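Local structure of O-methyltransferase (Burkholderia thailandensis, 3MCZ) at residues F50-T55 against A60-S65; Y43-K48 against R101-T106; I75-L80 against G84-E89; A155-M160 against R215-K220; G112-H117 against M160-Q165. The protein is probably an S-adenosylmethionine-dependent O-methyltransferase that works as a dimer, moving a methyl group onto a hydroxyl of a substrate not yet identified. All blocks are in the same frame, centred on the assembly; numbering follows the deposited sequence.

How the contacts relate
Following the chain from the N terminus, contact 2 opens at 43-48 and closes only at 101-106, tying helix 35-46 to the end of helix 97-103. Two short closures fall within that loop, one after the other: contact 1 joins helix 49-52 to helix 59-66, and contact 3 joins helix 70-82 to strand 86-89. All three lie in the dimerisation domain and touch one another, F50 packing on A44, L80 and L85. Beyond them two closures cross in sequence: contact 5 runs from 112-117 to 160-165, while contact 4 runs from 155-160 to 215-220, sharing M160. Helix 150-172 thereby meets helix 112-119 on one hand and, within the methyltransferase domain, helix 215-224 on the other.

Contact 1 (F50-T55 against A60-S65); sequences FDLTQT and AEVAAS
The carbonyl oxygen E61 O takes the backbone N of S65 at 3.0 Å, and the turn of helix so closed presents S65 to the end of L52. S65 OG lies 3.7 Å from L52 CD1, while S65 CB is 3.8 Å from L52 CD2, so the serine rests across both methyl groups of the leucine. This is van der Waals contact; no hydrogen bond joins 50-55 to 60-65. With chi1 at -170° the CG of L52 is trans to the backbone N, and the fork extends toward 60-65. CD2 continues past the serine to the backbone, 3.8 Å from V62 CA, and meets the methyl V62 CG2 at 4.0 Å. L52 is the one residue of 50-55 in close contact, touching the more exposed serine and the buried valine. The contact joins two helices of the dimerisation domain, consistent with a winged-helix fold. Further in, V62 also packs on L77 and A63 on A73, both of helix 70-82. On the side of 50-55, T53 bonds through backbone and side chain to N95 of strand 92-95, and F50 packs on helix 97-103.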
# COMPACT_ATOMS: atom_id res chain seq x y z
N PHE A 50 -17.34 3.99 -10.08
CA PHE A 50 -17.01 4.54 -11.41
C PHE A 50 -18.05 4.23 -12.50
O PHE A 50 -18.04 4.86 -13.58
CB PHE A 50 -15.63 4.09 -11.85
CG PHE A 50 -14.55 4.48 -10.90
CD1 PHE A 50 -14.30 5.81 -10.63
CD2 PHE A 50 -13.76 3.50 -10.25
CE1 PHE A 50 -13.27 6.17 -9.75
CE2 PHE A 50 -12.75 3.86 -9.38
CZ PHE A 50 -12.50 5.19 -9.12
N ASP A 51 -18.93 3.28 -12.22
CA ASP A 51 -20.06 3.02 -13.09
C ASP A 51 -21.05 4.17 -12.99
O ASP A 51 -21.68 4.54 -13.98
CB ASP A 51 -20.74 1.69 -12.72
CG ASP A 51 -20.01 0.48 -13.29
OD1 ASP A 51 -18.79 0.54 -13.51
OD2 ASP A 51 -20.68 -0.55 -13.54
N LEU A 52 -21.21 4.74 -11.79
CA LEU A 52 -22.11 5.90 -11.60
C LEU A 52 -21.56 7.15 -12.29
O LEU A 52 -22.32 7.91 -12.90
CB LEU A 52 -22.35 6.19 -10.12
CG LEU A 52 -23.44 7.23 -9.81
CD1 LEU A 52 -24.85 6.71 -10.16
CD2 LEU A 52 -23.37 7.66 -8.34
N THR A 53 -20.25 7.34 -12.20
CA THR A 53 -19.59 8.53 -12.73
C THR A 53 -19.19 8.41 -14.21
O THR A 53 -18.40 9.20 -14.70
CB THR A 53 -18.35 8.91 -11.83
OG1 THR A 53 -17.50 7.78 -11.65
CG2 THR A 53 -18.80 9.38 -10.46
N GLN A 54 -19.76 7.44 -14.94
CA GLN A 54 -19.64 7.41 -16.41
C GLN A 54 -20.25 8.67 -17.02
O GLN A 54 -19.85 9.12 -18.10
CB GLN A 54 -20.31 6.18 -17.00
CG GLN A 54 -19.45 4.90 -16.89
CD GLN A 54 -20.11 3.72 -17.59
OE1 GLN A 54 -21.22 3.30 -17.21
NE2 GLN A 54 -19.45 3.17 -18.62
N THR A 55 -21.22 9.24 -16.31
CA THR A 55 -21.64 10.59 -16.61
C THR A 55 -21.47 11.48 -15.37
O THR A 55 -21.33 10.98 -14.25
CB THR A 55 -23.06 10.61 -17.19
OG1 THR A 55 -23.36 11.95 -17.60
CG2 THR A 55 -24.09 10.10 -16.18
N ALA A 60 -23.82 15.46 -4.01
CA ALA A 60 -25.21 15.19 -3.62
C ALA A 60 -25.80 13.98 -4.33
O ALA A 60 -26.46 13.15 -3.70
CB ALA A 60 -26.11 16.38 -3.84
N GLU A 61 -25.57 13.88 -5.65
CA GLU A 61 -26.10 12.78 -6.45
C GLU A 61 -25.40 11.46 -6.12
O GLU A 61 -26.06 10.43 -5.96
CB GLU A 61 -25.97 13.08 -7.94
CG GLU A 61 -26.92 14.19 -8.38
CD GLU A 61 -26.61 14.76 -9.76
OE1 GLU A 61 -25.45 14.76 -10.21
OE2 GLU A 61 -27.57 15.23 -10.41
N VAL A 62 -24.07 11.48 -6.01
CA VAL A 62 -23.34 10.29 -5.59
C VAL A 62 -23.83 9.82 -4.22
O VAL A 62 -24.06 8.61 -4.02
CB VAL A 62 -21.80 10.56 -5.54
CG1 VAL A 62 -21.07 9.45 -4.86
CG2 VAL A 62 -21.27 10.77 -6.96
N ALA A 63 -24.00 10.75 -3.29
CA ALA A 63 -24.40 10.45 -1.90
C ALA A 63 -25.79 9.86 -1.85
O ALA A 63 -26.02 8.90 -1.12
CB ALA A 63 -24.31 11.70 -1.02
N ALA A 64 -26.70 10.43 -2.63
CA ALA A 64 -28.08 9.93 -2.68
C ALA A 64 -28.10 8.50 -3.22
O ALA A 64 -28.80 7.65 -2.66
CB ALA A 64 -28.95 10.82 -3.53
N SER A 65 -27.32 8.23 -4.27
CA SER A 65 -27.26 6.91 -4.89
C SER A 65 -26.76 5.84 -3.96
O SER A 65 -27.29 4.74 -3.94
CB SER A 65 -26.33 6.91 -6.12
OG SER A 65 -26.96 7.51 -7.24

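Contact 2 (Y43-K48 against R101-T106); sequences YAVADK and RYLTTT
V45 CG2 and L103 CD2 meet at 4.0 Å in the dimerisation domain, whose helices and two-stranded hairpin are consistent with a winged-helix fold. The two side chains cross at about a right angle, and each touches with a single methyl. L103 points its CB past the other segment, but a chi1 of -63°, which sets CG beside the backbone N, swings the end of the chain nearer. A second, more exposed contact follows: K48 CD lies 4.1 Å from T105 CG2, so the aliphatic part of the lysine passes over the threonine methyl. The polar end of T105 faces elsewhere, OG1 bonding to D51. K48 is placed by a Schellman motif, its positive phi (52°) ending helix 35-46 while K48 N reaches back to V45 O at 3.0 Å. V45, in the last turn of the helix, pairs with L103, and K48, at its end, with T105. Outside this shell the second subunit packs close by, its L28 on L103 and its V25 on Y102, while D47 forms a salt bridge with R133 of that subunit. Helix 112-119 covers V45 as well: V45 CG1 lies 3.8 Å from V115 CG1.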
# COMPACT_ATOMS: atom_id res chain seq x y z
N TYR A 43 -11.66 0.27 -2.65
CA TYR A 43 -13.03 0.65 -2.26
C TYR A 43 -13.85 1.12 -3.49
O TYR A 43 -14.99 0.66 -3.69
CB TYR A 43 -13.04 1.73 -1.13
CG TYR A 43 -14.43 2.23 -0.99
CD1 TYR A 43 -15.42 1.40 -0.51
CD2 TYR A 43 -14.81 3.45 -1.54
CE1 TYR A 43 -16.71 1.77 -0.49
CE2 TYR A 43 -16.12 3.84 -1.51
CZ TYR A 43 -17.06 3.00 -0.98
OH TYR A 43 -18.37 3.35 -0.98
N ALA A 44 -13.27 2.01 -4.30
CA ALA A 44 -13.98 2.62 -5.41
C ALA A 44 -14.41 1.53 -6.41
O ALA A 44 -15.51 1.56 -6.95
CB ALA A 44 -13.12 3.68 -6.10
N VAL A 45 -13.54 0.56 -6.59
CA VAL A 45 -13.77 -0.55 -7.51
C VAL A 45 -14.84 -1.49 -6.95
O VAL A 45 -15.77 -1.87 -7.70
CB VAL A 45 -12.47 -1.29 -7.82
CG1 VAL A 45 -12.72 -2.60 -8.60
CG2 VAL A 45 -11.54 -0.40 -8.65
N ALA A 46 -14.73 -1.82 -5.66
CA ALA A 46 -15.66 -2.79 -5.00
C ALA A 46 -17.08 -2.31 -4.97
O ALA A 46 -18.01 -3.11 -5.17
CB ALA A 46 -15.22 -3.11 -3.58
N ASP A 47 -17.27 -1.02 -4.69
CA ASP A 47 -18.60 -0.43 -4.62
C ASP A 47 -19.05 0.04 -6.01
O ASP A 47 -20.13 0.62 -6.14
CB ASP A 47 -18.60 0.75 -3.63
CG ASP A 47 -19.73 0.66 -2.58
OD1 ASP A 47 -20.52 -0.31 -2.62
OD2 ASP A 47 -19.84 1.56 -1.71
N LYS A 48 -18.25 -0.22 -7.05
CA LYS A 48 -18.57 0.17 -8.43
C LYS A 48 -18.93 1.67 -8.57
O LYS A 48 -19.89 2.04 -9.26
CB LYS A 48 -19.68 -0.71 -9.03
CG LYS A 48 -19.38 -2.21 -8.97
CD LYS A 48 -20.58 -3.05 -9.44
CE LYS A 48 -20.20 -4.54 -9.45
NZ LYS A 48 -20.03 -5.09 -8.06
N ARG A 101 -11.81 3.41 -19.33
CA ARG A 101 -11.33 2.25 -20.02
C ARG A 101 -11.12 1.04 -19.11
O ARG A 101 -11.42 -0.07 -19.49
CB ARG A 101 -10.02 2.57 -20.75
CG ARG A 101 -9.41 1.37 -21.46
CD ARG A 101 -8.36 1.79 -22.44
NE ARG A 101 -7.98 0.67 -23.28
CZ ARG A 101 -6.96 0.68 -24.14
NH1 ARG A 101 -6.20 1.76 -24.31
NH2 ARG A 101 -6.72 -0.40 -24.85
N TYR A 102 -10.57 1.24 -17.92
CA TYR A 102 -10.12 0.09 -17.11
C TYR A 102 -10.91 -0.16 -15.85
O TYR A 102 -10.78 -1.21 -15.23
CB TYR A 102 -8.64 0.26 -16.76
CG TYR A 102 -7.72 0.34 -17.96
CD1 TYR A 102 -7.43 -0.78 -18.73
CD2 TYR A 102 -7.14 1.55 -18.32
CE1 TYR A 102 -6.57 -0.69 -19.85
CE2 TYR A 102 -6.29 1.65 -19.44
CZ TYR A 102 -6.00 0.53 -20.18
OH TYR A 102 -5.17 0.66 -21.27
N LEU A 103 -11.74 0.80 -15.43
CA LEU A 103 -12.38 0.70 -14.12
C LEU A 103 -13.91 0.74 -14.18
O LEU A 103 -14.58 0.86 -13.15
CB LEU A 103 -11.86 1.82 -13.21
CG LEU A 103 -10.37 1.79 -12.87
CD1 LEU A 103 -10.00 3.03 -12.00
CD2 LEU A 103 -9.99 0.45 -12.20
N THR A 104 -14.47 0.66 -15.39
CA THR A 104 -15.91 0.55 -15.58
C THR A 104 -16.27 -0.91 -15.90
O THR A 104 -15.62 -1.53 -16.75
CB THR A 104 -16.42 1.50 -16.71
OG1 THR A 104 -15.72 1.26 -17.94
CG2 THR A 104 -16.25 2.95 -16.27
N THR A 105 -17.30 -1.44 -15.24
CA THR A 105 -17.62 -2.86 -15.34
C THR A 105 -17.99 -3.31 -16.78
O THR A 105 -17.82 -4.47 -17.14
CB THR A 105 -18.80 -3.24 -14.41
OG1 THR A 105 -19.95 -2.53 -14.84
CG2 THR A 105 -18.52 -2.86 -12.98
N THR A 106 -18.47 -2.37 -17.57
CA THR A 106 -18.92 -2.65 -18.92
C THR A 106 -17.77 -2.61 -19.93
O THR A 106 -17.98 -2.92 -21.10
CB THR A 106 -19.99 -1.62 -19.36
OG1 THR A 106 -19.55 -0.27 -19.04
CG2 THR A 106 -21.31 -1.87 -18.62

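Contact 3 (I75-L80 against G84-E89); sequences ILLHAL and GLLTKE
A Schellman motif ends helix 70-82, and the strand of a wing-like hairpin starts directly after it, L80 meeting both L85 and L86. G84 takes the positive phi (90°) of the motif. The carbonyl oxygen L80 O then receives L85 N at 3.0 Å, a fairly straight bond with an N-H...O angle of 151°, and more weakly L86 N at 3.5 Å. Beside these bonds the leucines pack together. L86 CD1 settles between L80 CB, 3.7 Å away, and L77 CD2, 3.8 Å away, and L80 CD2 touches L85 CD1 at 3.9 Å. Two residues along the strand, K88 stretches fully extended across to H78, whose CB points away from the strand although its ring comes back toward it. K88 NZ donates to H78 NE2 at 3.0 Å, lying close to the ring plane, so the imidazole nitrogen here acts as acceptor. The same ammonium also bonds to the carbonyl oxygen of D293 in the second subunit, and the H78 ring meets F93 of strand 92-95 edge-to-face. The bond from K88 and the contact with F93 would together limit rotation of the imidazole. Strand 86-89 runs at 113° to the helix segment and pairs with 92-95; a helix leading straight into such a hairpin is what the winged-helix fold would give.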
# COMPACT_ATOMS: atom_id res chain seq x y z
N ILE A 75 -15.49 14.61 -0.02
CA ILE A 75 -14.09 14.37 0.31
C ILE A 75 -13.49 13.22 -0.55
O ILE A 75 -12.38 13.33 -1.09
CB ILE A 75 -13.92 14.11 1.84
CG1 ILE A 75 -14.29 15.35 2.67
CG2 ILE A 75 -12.49 13.71 2.16
CD1 ILE A 75 -14.47 15.04 4.17
N LEU A 76 -14.24 12.12 -0.68
CA LEU A 76 -13.77 11.00 -1.47
C LEU A 76 -13.63 11.40 -2.93
O LEU A 76 -12.63 11.07 -3.56
CB LEU A 76 -14.71 9.82 -1.35
CG LEU A 76 -14.32 8.59 -2.22
CD1 LEU A 76 -12.99 7.96 -1.88
CD2 LEU A 76 -15.45 7.58 -2.14
N LEU A 77 -14.61 12.11 -3.47
CA LEU A 77 -14.61 12.41 -4.88
C LEU A 77 -13.43 13.31 -5.20
O LEU A 77 -12.79 13.14 -6.23
CB LEU A 77 -15.92 13.03 -5.34
CG LEU A 77 -17.15 12.13 -5.27
CD1 LEU A 77 -18.40 12.98 -5.21
CD2 LEU A 77 -17.19 11.16 -6.47
N HIS A 78 -13.19 14.29 -4.33
CA HIS A 78 -12.01 15.15 -4.47
C HIS A 78 -10.71 14.38 -4.46
O HIS A 78 -9.85 14.63 -5.28
CB HIS A 78 -12.05 16.29 -3.43
CG HIS A 78 -13.08 17.33 -3.73
ND1 HIS A 78 -14.09 17.65 -2.85
CD2 HIS A 78 -13.24 18.14 -4.80
CE1 HIS A 78 -14.84 18.61 -3.38
NE2 HIS A 78 -14.36 18.90 -4.57
N ALA A 79 -10.56 13.41 -3.56
CA ALA A 79 -9.35 12.60 -3.55
C ALA A 79 -9.20 11.75 -4.82
O ALA A 79 -8.07 11.61 -5.34
CB ALA A 79 -9.32 11.69 -2.26
N LEU A 80 -10.31 11.22 -5.32
CA LEU A 80 -10.29 10.47 -6.59
C LEU A 80 -9.94 11.35 -7.79
O LEU A 80 -9.19 10.93 -8.68
CB LEU A 80 -11.62 9.78 -6.82
CG LEU A 80 -11.94 8.65 -5.83
CD1 LEU A 80 -13.36 8.11 -6.07
CD2 LEU A 80 -10.87 7.49 -5.98
N GLY A 84 -6.35 11.41 -10.41
CA GLY A 84 -6.46 11.30 -11.87
C GLY A 84 -7.53 10.32 -12.31
O GLY A 84 -7.57 9.89 -13.48
N LEU A 85 -8.40 9.94 -11.38
CA LEU A 85 -9.47 8.99 -11.67
C LEU A 85 -10.77 9.66 -12.05
O LEU A 85 -11.61 9.03 -12.70
CB LEU A 85 -9.66 8.04 -10.50
CG LEU A 85 -8.43 7.19 -10.18
CD1 LEU A 85 -8.65 6.22 -8.98
CD2 LEU A 85 -7.94 6.45 -11.42
N LEU A 86 -10.93 10.92 -11.66
CA LEU A 86 -12.09 11.72 -12.00
C LEU A 86 -11.67 13.10 -12.44
O LEU A 86 -10.56 13.55 -12.14
CB LEU A 86 -13.02 11.86 -10.80
CG LEU A 86 -13.66 10.58 -10.24
CD1 LEU A 86 -14.39 10.89 -8.96
CD2 LEU A 86 -14.58 9.96 -11.27
N THR A 87 -12.56 13.75 -13.19
CA THR A 87 -12.39 15.13 -13.61
C THR A 87 -13.53 15.90 -12.98
O THR A 87 -14.70 15.53 -13.14
CB THR A 87 -12.46 15.27 -15.17
OG1 THR A 87 -11.28 14.72 -15.76
CG2 THR A 87 -12.58 16.71 -15.62
N LYS A 88 -13.19 16.95 -12.23
CA LYS A 88 -14.21 17.84 -11.66
C LYS A 88 -14.50 18.97 -12.65
O LYS A 88 -13.60 19.75 -12.96
CB LYS A 88 -13.73 18.43 -10.32
CG LYS A 88 -14.84 19.10 -9.50
CD LYS A 88 -14.27 19.82 -8.30
CE LYS A 88 -15.35 20.54 -7.53
NZ LYS A 88 -14.74 21.23 -6.36
N GLU A 89 -15.74 19.04 -13.14
CA GLU A 89 -16.19 20.13 -14.02
C GLU A 89 -17.32 20.88 -13.35
O GLU A 89 -18.41 20.35 -13.21
CB GLU A 89 -16.70 19.57 -15.35

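Contact 4 (A155-M160 against R215-K220); sequences AFNDAM and RDAARK
N157 and D158, neighbours on helix 150-172, face helix 215-224 across the surface of the methyltransferase domain, whose sheet has the Rossmann-like strand order of this enzyme class. N157 comes first and points toward the other helix. Its amide nitrogen N157 ND2 lies 4.1 Å from A217 CB, a light contact at the closest pairing of the two backbones. A217 has no more than a methyl to offer there. N157 CA and A217 CA are 7.5 Å apart. D158 follows, its CB directed past the other helix but its carboxylate turning back to it. D158 OD1 forms a long salt bridge to K220 NZ at 3.5 Å, the two side chains crossing at about a right angle. K220 leaves its helix with CG and the backbone N in an anti relation (chi1 -169°) and then bends at chi3 (92°), and this bend brings the ammonium to the acid. Helix 112-119 is a further neighbour: D158 also touches P113, and A159 packs on I114. A218, next to A217, lies on F233 of strand 231-235, so the second helix sits on the outermost parallel strand of the sheet. A water bridges the charged pair, accepting from K220 NZ at 3.1 Å and giving a weak bond to D158 OD1 at 3.5 Å.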
# COMPACT_ATOMS: atom_id res chain seq x y z
N ALA A 155 -11.44 -14.61 -9.12
CA ALA A 155 -10.67 -13.38 -9.25
C ALA A 155 -9.22 -13.70 -9.60
O ALA A 155 -8.64 -13.09 -10.51
CB ALA A 155 -10.75 -12.54 -7.97
N PHE A 156 -8.64 -14.65 -8.89
CA PHE A 156 -7.27 -15.05 -9.12
C PHE A 156 -7.13 -15.59 -10.55
O PHE A 156 -6.26 -15.12 -11.29
CB PHE A 156 -6.80 -16.10 -8.11
CG PHE A 156 -5.44 -16.67 -8.43
CD1 PHE A 156 -4.30 -15.94 -8.15
CD2 PHE A 156 -5.31 -17.90 -9.04
CE1 PHE A 156 -3.02 -16.45 -8.45
CE2 PHE A 156 -4.04 -18.41 -9.35
CZ PHE A 156 -2.91 -17.68 -9.03
N ASN A 157 -7.99 -16.52 -10.96
CA ASN A 157 -7.91 -17.10 -12.31
C ASN A 157 -8.12 -16.03 -13.42
O ASN A 157 -7.35 -15.94 -14.39
CB ASN A 157 -8.91 -18.27 -12.49
CG ASN A 157 -8.52 -19.52 -11.66
OD1 ASN A 157 -7.35 -19.74 -11.33
ND2 ASN A 157 -9.53 -20.34 -11.31
N ASP A 158 -9.14 -15.20 -13.26
CA ASP A 158 -9.39 -14.10 -14.21
C ASP A 158 -8.24 -13.08 -14.22
O ASP A 158 -7.89 -12.55 -15.28
CB ASP A 158 -10.73 -13.42 -13.90
CG ASP A 158 -11.93 -14.31 -14.20
OD1 ASP A 158 -11.80 -15.28 -15.00
OD2 ASP A 158 -13.01 -14.04 -13.63
N ALA A 159 -7.65 -12.81 -13.06
CA ALA A 159 -6.53 -11.85 -12.97
C ALA A 159 -5.31 -12.38 -13.72
O ALA A 159 -4.61 -11.61 -14.37
CB ALA A 159 -6.16 -11.55 -11.50
N MSE A 160 -5.08 -13.69 -13.63
CA MSE A 160 -3.91 -14.34 -14.26
C MSE A 160 -4.10 -14.36 -15.77
O MSE A 160 -3.12 -14.19 -16.52
CB MSE A 160 -3.69 -15.77 -13.74
CG MSE A 160 -3.25 -15.90 -12.32
SE MSE A 160 -1.73 -14.78 -11.89
CE MSE A 160 -2.59 -13.25 -11.00
N ARG A 215 -10.43 -27.03 -13.32
CA ARG A 215 -11.16 -27.68 -14.42
C ARG A 215 -12.34 -26.90 -15.06
O ARG A 215 -12.58 -27.02 -16.26
CB ARG A 215 -11.62 -29.06 -13.97
CG ARG A 215 -12.70 -29.67 -14.83
CD ARG A 215 -12.81 -31.17 -14.59
NE ARG A 215 -12.33 -31.94 -15.74
CZ ARG A 215 -12.47 -33.27 -15.86
NH1 ARG A 215 -13.06 -33.99 -14.91
NH2 ARG A 215 -12.02 -33.87 -16.96
N ASP A 216 -13.07 -26.13 -14.27
CA ASP A 216 -14.15 -25.32 -14.82
C ASP A 216 -13.58 -24.13 -15.58
O ASP A 216 -14.16 -23.69 -16.57
CB ASP A 216 -15.10 -24.83 -13.71
CG ASP A 216 -16.03 -25.92 -13.21
OD1 ASP A 216 -16.09 -27.00 -13.85
OD2 ASP A 216 -16.72 -25.71 -12.18
N ALA A 217 -12.45 -23.60 -15.11
CA ALA A 217 -11.83 -22.47 -15.77
C ALA A 217 -11.30 -22.91 -17.16
O ALA A 217 -11.37 -22.14 -18.12
CB ALA A 217 -10.70 -21.90 -14.91
N ALA A 218 -10.84 -24.15 -17.24
CA ALA A 218 -10.30 -24.71 -18.49
C ALA A 218 -11.41 -24.92 -19.51
O ALA A 218 -11.23 -24.60 -20.69
CB ALA A 218 -9.56 -26.04 -18.24
N ARG A 219 -12.54 -25.46 -19.05
CA ARG A 219 -13.71 -25.71 -19.89
C ARG A 219 -14.25 -24.41 -20.51
O ARG A 219 -14.59 -24.39 -21.68
CB ARG A 219 -14.82 -26.43 -19.10
CG ARG A 219 -15.90 -27.11 -19.97
CD ARG A 219 -17.10 -27.59 -19.15
NE ARG A 219 -17.74 -26.47 -18.46
CZ ARG A 219 -18.01 -26.40 -17.16
NH1 ARG A 219 -17.76 -27.41 -16.33
NH2 ARG A 219 -18.56 -25.30 -16.67
N LYS A 220 -14.31 -23.33 -19.72
CA LYS A 220 -14.60 -21.98 -20.23
C LYS A 220 -13.64 -21.57 -21.35
O LYS A 220 -14.07 -21.28 -22.47
CB LYS A 220 -14.54 -20.92 -19.10
CG LYS A 220 -15.12 -19.53 -19.54
CD LYS A 220 -15.45 -18.59 -18.36
CE LYS A 220 -14.27 -17.68 -18.00
NZ LYS A 220 -14.40 -17.05 -16.64
O HOH W 1 -13.14 -18.41 -14.20

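Contact 5 (G112-H117 against M160-Q165); sequences GPIVEH and MVRLSQ
At chi1 -64° the CG1 branch of I114 lies beside the backbone N, and CD1 continues from it in an extended line, which drives this last methyl between R162 and L163. For R162, chi1 of -176° sets CG against the isoleucine, and the bend at chi2 (69°) then turns the rest of the chain in a new direction. I114 CD1 lies 3.8 Å from R162 CG and 3.8 Å from L163 CD2. It meets the arginine chain at about a right angle and the leucine on a slant, so that a single methyl makes both contacts. The charged end of R162 goes on past the contact to the loop before helix 112-119, where NH2 bonds to D109 O and NH1 weakly to Y110 O. On the other segment M160 O is gripped twice from opposite faces of its carbonyl plane, by S164 OG at 2.7 Å and by S164 N at 2.9 Å. I114 is further covered by V29 of the second subunit. Helix 112-119 touches H42 of the dimerisation domain through V115 and the methyltransferase domain through I114, consistent with a helix that links the two domains.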
# COMPACT_ATOMS: atom_id res chain seq x y z
N GLY A 112 -11.27 -5.17 -13.12
CA GLY A 112 -11.90 -5.52 -11.85
C GLY A 112 -11.30 -6.76 -11.19
O GLY A 112 -10.93 -6.73 -10.01
N PRO A 113 -11.21 -7.87 -11.94
CA PRO A 113 -10.72 -9.11 -11.32
C PRO A 113 -9.33 -8.99 -10.68
O PRO A 113 -9.08 -9.60 -9.64
CB PRO A 113 -10.74 -10.10 -12.49
CG PRO A 113 -11.93 -9.59 -13.34
CD PRO A 113 -11.83 -8.10 -13.26
N ILE A 114 -8.43 -8.24 -11.32
CA ILE A 114 -7.09 -8.01 -10.81
C ILE A 114 -7.20 -7.25 -9.48
O ILE A 114 -6.59 -7.66 -8.48
CB ILE A 114 -6.23 -7.17 -11.83
CG1 ILE A 114 -6.00 -7.95 -13.14
CG2 ILE A 114 -4.86 -6.72 -11.19
CD1 ILE A 114 -5.35 -7.12 -14.27
N VAL A 115 -7.96 -6.15 -9.48
CA VAL A 115 -8.13 -5.34 -8.27
C VAL A 115 -8.74 -6.16 -7.12
O VAL A 115 -8.25 -6.13 -5.99
CB VAL A 115 -8.93 -4.05 -8.54
CG1 VAL A 115 -9.24 -3.33 -7.25
CG2 VAL A 115 -8.14 -3.17 -9.49
N GLU A 116 -9.73 -6.97 -7.46
CA GLU A 116 -10.43 -7.80 -6.48
C GLU A 116 -9.52 -8.87 -5.90
O GLU A 116 -9.54 -9.13 -4.69
CB GLU A 116 -11.62 -8.48 -7.13
CG GLU A 116 -12.35 -9.41 -6.19
CD GLU A 116 -13.63 -9.95 -6.80
OE1 GLU A 116 -13.74 -10.01 -8.03
OE2 GLU A 116 -14.53 -10.29 -6.02
N HIS A 117 -8.71 -9.48 -6.76
CA HIS A 117 -7.77 -10.48 -6.32
C HIS A 117 -6.81 -9.82 -5.31
O HIS A 117 -6.48 -10.39 -4.26
CB HIS A 117 -6.95 -11.05 -7.48
CG HIS A 117 -5.81 -11.90 -7.02
ND1 HIS A 117 -6.01 -13.03 -6.25
CD2 HIS A 117 -4.47 -11.76 -7.17
CE1 HIS A 117 -4.83 -13.55 -5.95
NE2 HIS A 117 -3.88 -12.81 -6.51
N MSE A 160 -5.08 -13.69 -13.63
CA MSE A 160 -3.91 -14.34 -14.26
C MSE A 160 -4.10 -14.36 -15.77
O MSE A 160 -3.12 -14.19 -16.52
CB MSE A 160 -3.69 -15.77 -13.74
CG MSE A 160 -3.25 -15.90 -12.32
SE MSE A 160 -1.73 -14.78 -11.89
CE MSE A 160 -2.59 -13.25 -11.00
N VAL A 161 -5.33 -14.57 -16.23
CA VAL A 161 -5.59 -14.59 -17.67
C VAL A 161 -5.24 -13.24 -18.26
O VAL A 161 -4.63 -13.15 -19.34
CB VAL A 161 -7.06 -14.94 -18.01
CG1 VAL A 161 -7.39 -14.53 -19.46
CG2 VAL A 161 -7.31 -16.46 -17.81
N ARG A 162 -5.62 -12.19 -17.56
CA ARG A 162 -5.40 -10.85 -18.05
C ARG A 162 -3.91 -10.51 -17.99
O ARG A 162 -3.30 -10.09 -18.98
CB ARG A 162 -6.26 -9.88 -17.23
CG ARG A 162 -6.19 -8.47 -17.71
CD ARG A 162 -6.88 -8.33 -19.06
NE ARG A 162 -6.81 -6.95 -19.52
CZ ARG A 162 -7.56 -5.94 -19.06
NH1 ARG A 162 -8.47 -6.16 -18.12
NH2 ARG A 162 -7.40 -4.72 -19.55
N LEU A 163 -3.31 -10.74 -16.82
CA LEU A 163 -1.92 -10.38 -16.59
C LEU A 163 -0.95 -11.19 -17.47
O LEU A 163 0.13 -10.72 -17.80
CB LEU A 163 -1.56 -10.50 -15.09
CG LEU A 163 -2.18 -9.43 -14.17
CD1 LEU A 163 -1.97 -9.77 -12.69
CD2 LEU A 163 -1.64 -8.02 -14.47
N SER A 164 -1.36 -12.40 -17.87
CA SER A 164 -0.52 -13.26 -18.67
C SER A 164 -0.53 -12.96 -20.17
O SER A 164 0.32 -13.49 -20.88
CB SER A 164 -0.91 -14.73 -18.43
OG SER A 164 -0.65 -15.03 -17.06
N GLN A 165 -1.44 -12.12 -20.65
CA GLN A 165 -1.62 -11.97 -22.12
C GLN A 165 -0.36 -11.60 -22.92
O GLN A 165 -0.17 -12.09 -24.04
CB GLN A 165 -2.73 -10.96 -22.46
CG GLN A 165 -3.17 -11.00 -23.93
CD GLN A 165 -3.73 -12.35 -24.34
OE1 GLN A 165 -4.51 -12.96 -23.60
NE2 GLN A 165 -3.31 -12.85 -25.51